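Local coordinates for stage III sporulation protein AF (Bacillus subtilis, PDB 6DCS) that is a component of a sporulation-essential channel, here represented by its soluble ring-building-motif domain, which probably serves in ring assembly, at residues Ala13-Glu18 with Glu47-Glu52. Sequence-based numbering, arbitrary orientation.
Sequences AYILEE and EKVDSE. With SO4 (sulfate ion), chain D.
In this ring-building-motif domain, the loop joining strands 37-45 and 55-63 lies against the first helix, and Val49 meets Ile15 and Leu16 near the start of helix 11-30. The nearest approach is Ile15 CG2 to Val49 CG1, 3.7 Å. Both are methyl groups: each is turned anti to its own backbone N, Val49 CG1 with chi1 -177°, and the two side chains run alongside one another in opposite senses. Being beta-branched, each residue offers a methyl close to its main chain, which suits a small contact (148 Å² buried, both sides summed) between a helix and an irregular loop. The other arm of Ile15 reaches the loop backbone, with CD1 3.9 Å from Val49 O. Leu16 is placed more loosely, its CB 4.5 Å from Val49 CG1, and its side chain also touches Leu43 and Ala45. Apolar packing thus runs from strand 37-45 into the loop that follows it. No hydrogen bond joins 13-18 to 47-52, but just before the helical segment Arg12 NH1 makes a weak hydrogen bond to Glu47 O. Val49, buried, carries the loop's side of the contact, a place suited to a small apolar side chain. Polar bonds shape the backbone farther along: Asp54 OD2 accepts from the N atoms of Asp50 and Ser51, one carboxylate oxygen serving two successive amides. At the loop's start, Glu47 N donates to sulfate O2 at 3.1 Å, with an angle of 153° at the hydrogen, and more weakly to O4. Lys56 NZ also binds this anion, which probably came from the crystallisation liquor.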
loop_
_atom_site.group_PDB
_atom_site.type_symbol
_atom_site.label_atom_id
_atom_site.label_comp_id
_atom_site.label_asym_id
_atom_site.label_seq_id
_atom_site.Cartn_x
_atom_site.Cartn_y
_atom_site.Cartn_z
ATOM N N ALA A 13 1.453 19.767 -6.408
ATOM C CA ALA A 13 0.979 18.891 -5.343
ATOM C C ALA A 13 -0.524 18.688 -5.419
ATOM O O ALA A 13 -1.012 17.573 -5.205
ATOM C CB ALA A 13 1.355 19.446 -3.983
ATOM N N TYR A 14 -1.277 19.753 -5.720
ATOM C CA TYR A 14 -2.727 19.637 -5.855
ATOM C C TYR A 14 -3.099 18.505 -6.803
ATOM O O TYR A 14 -3.911 17.625 -6.473
ATOM C CB TYR A 14 -3.317 20.952 -6.369
ATOM C CG TYR A 14 -4.601 20.727 -7.146
ATOM C CD1 TYR A 14 -5.768 20.381 -6.486
ATOM C CD2 TYR A 14 -4.629 20.839 -8.531
ATOM C CE1 TYR A 14 -6.915 20.160 -7.171
ATOM C CE2 TYR A 14 -5.767 20.632 -9.224
ATOM C CZ TYR A 14 -6.934 20.277 -8.545
ATOM O OH TYR A 14 -8.132 20.036 -9.221
ATOM N N ILE A 15 -2.538 18.553 -8.011
ATOM C CA ILE A 15 -2.816 17.539 -9.012
ATOM C C ILE A 15 -2.518 16.171 -8.447
ATOM O O ILE A 15 -3.339 15.241 -8.545
ATOM C CB ILE A 15 -1.990 17.819 -10.272
ATOM C CG1 ILE A 15 -2.575 19.023 -10.998
ATOM C CG2 ILE A 15 -1.920 16.599 -11.153
ATOM C CD1 ILE A 15 -1.588 19.638 -11.953
ATOM N N LEU A 16 -1.347 16.044 -7.819
ATOM C CA LEU A 16 -0.924 14.791 -7.212
ATOM C C LEU A 16 -1.878 14.340 -6.110
ATOM O O LEU A 16 -2.101 13.139 -5.943
ATOM C CB LEU A 16 0.494 14.948 -6.678
ATOM C CG LEU A 16 1.242 13.676 -6.344
ATOM C CD1 LEU A 16 1.232 12.825 -7.559
ATOM C CD2 LEU A 16 2.671 13.942 -5.925
ATOM N N GLU A 17 -2.490 15.269 -5.372
ATOM C CA GLU A 17 -3.484 14.836 -4.385
ATOM C C GLU A 17 -4.807 14.464 -5.020
ATOM O O GLU A 17 -5.586 13.716 -4.420
ATOM C CB GLU A 17 -3.740 15.917 -3.340
ATOM C CG GLU A 17 -2.665 16.014 -2.247
ATOM C CD GLU A 17 -2.877 15.010 -1.134
ATOM O OE1 GLU A 17 -3.795 14.167 -1.250
ATOM O OE2 GLU A 17 -2.137 15.070 -0.129
ATOM N N GLU A 18 -5.084 14.979 -6.218
ATOM C CA GLU A 18 -6.307 14.611 -6.915
ATOM C C GLU A 18 -6.183 13.197 -7.456
ATOM O O GLU A 18 -7.057 12.350 -7.238
ATOM C CB GLU A 18 -6.573 15.612 -8.038
ATOM C CG GLU A 18 -7.512 15.146 -9.121
ATOM C CD GLU A 18 -7.594 16.146 -10.259
ATOM O OE1 GLU A 18 -7.484 17.366 -9.976
ATOM O OE2 GLU A 18 -7.750 15.714 -11.431
ATOM N N GLU A 47 9.768 16.273 -11.440
ATOM C CA GLU A 47 9.635 17.667 -11.854
ATOM C C GLU A 47 8.273 17.953 -12.458
ATOM O O GLU A 47 7.632 18.941 -12.091
ATOM C CB GLU A 47 10.737 18.080 -12.833
ATOM C CG GLU A 47 10.725 19.605 -13.073
ATOM C CD GLU A 47 11.951 20.275 -12.485
ATOM O OE1 GLU A 47 12.513 19.656 -11.570
ATOM O OE2 GLU A 47 12.335 21.403 -12.885
ATOM N N LYS A 48 7.804 17.108 -13.370
ATOM C CA LYS A 48 6.524 17.352 -14.017
ATOM C C LYS A 48 5.475 16.359 -13.539
ATOM O O LYS A 48 5.794 15.227 -13.151
ATOM C CB LYS A 48 6.675 17.331 -15.534
ATOM C CG LYS A 48 7.883 18.179 -16.055
ATOM C CD LYS A 48 7.556 19.670 -16.303
ATOM C CE LYS A 48 7.570 20.473 -14.996
ATOM N NZ LYS A 48 6.672 21.680 -15.057
ATOM N N VAL A 49 4.236 16.848 -13.487
ATOM C CA VAL A 49 3.087 16.159 -12.932
ATOM C C VAL A 49 1.898 16.473 -13.828
ATOM O O VAL A 49 1.132 17.406 -13.554
ATOM C CB VAL A 49 2.805 16.594 -11.484
ATOM C CG1 VAL A 49 1.643 15.799 -10.903
ATOM C CG2 VAL A 49 4.033 16.430 -10.606
ATOM N N ASP A 50 1.737 15.688 -14.902
ATOM C CA ASP A 50 0.724 15.920 -15.926
ATOM C C ASP A 50 -0.226 14.741 -16.132
ATOM O O ASP A 50 -1.276 14.924 -16.764
ATOM C CB ASP A 50 1.395 16.260 -17.273
ATOM C CG ASP A 50 1.617 17.751 -17.470
ATOM O OD1 ASP A 50 1.855 18.461 -16.473
ATOM O OD2 ASP A 50 1.554 18.212 -18.632
ATOM N N SER A 51 0.097 13.547 -15.638
ATOM C CA SER A 51 -0.822 12.419 -15.749
ATOM C C SER A 51 -0.415 11.364 -14.732
ATOM O O SER A 51 0.496 11.572 -13.925
ATOM C CB SER A 51 -0.800 11.817 -17.154
ATOM O OG SER A 51 0.420 11.117 -17.339
ATOM N N GLU A 52 -1.071 10.206 -14.802
ATOM C CA GLU A 52 -0.663 9.071 -13.987
ATOM C C GLU A 52 0.746 8.614 -14.356
ATOM O O GLU A 52 1.527 8.211 -13.476
ATOM C CB GLU A 52 -1.667 7.936 -14.159
ATOM C CG GLU A 52 -2.836 7.980 -13.206
ATOM C CD GLU A 52 -3.946 7.037 -13.616
ATOM O OE1 GLU A 52 -3.729 5.820 -13.427
ATOM O OE2 GLU A 52 -5.025 7.495 -14.098
HETATM S S SO4 D . 11.838 13.886 -13.238
HETATM O O1 SO4 D . 12.772 14.899 -13.761
HETATM O O2 SO4 D . 11.802 14.001 -11.772
HETATM O O3 SO4 D . 12.274 12.526 -13.605
HETATM O O4 SO4 D . 10.496 14.122 -13.801
#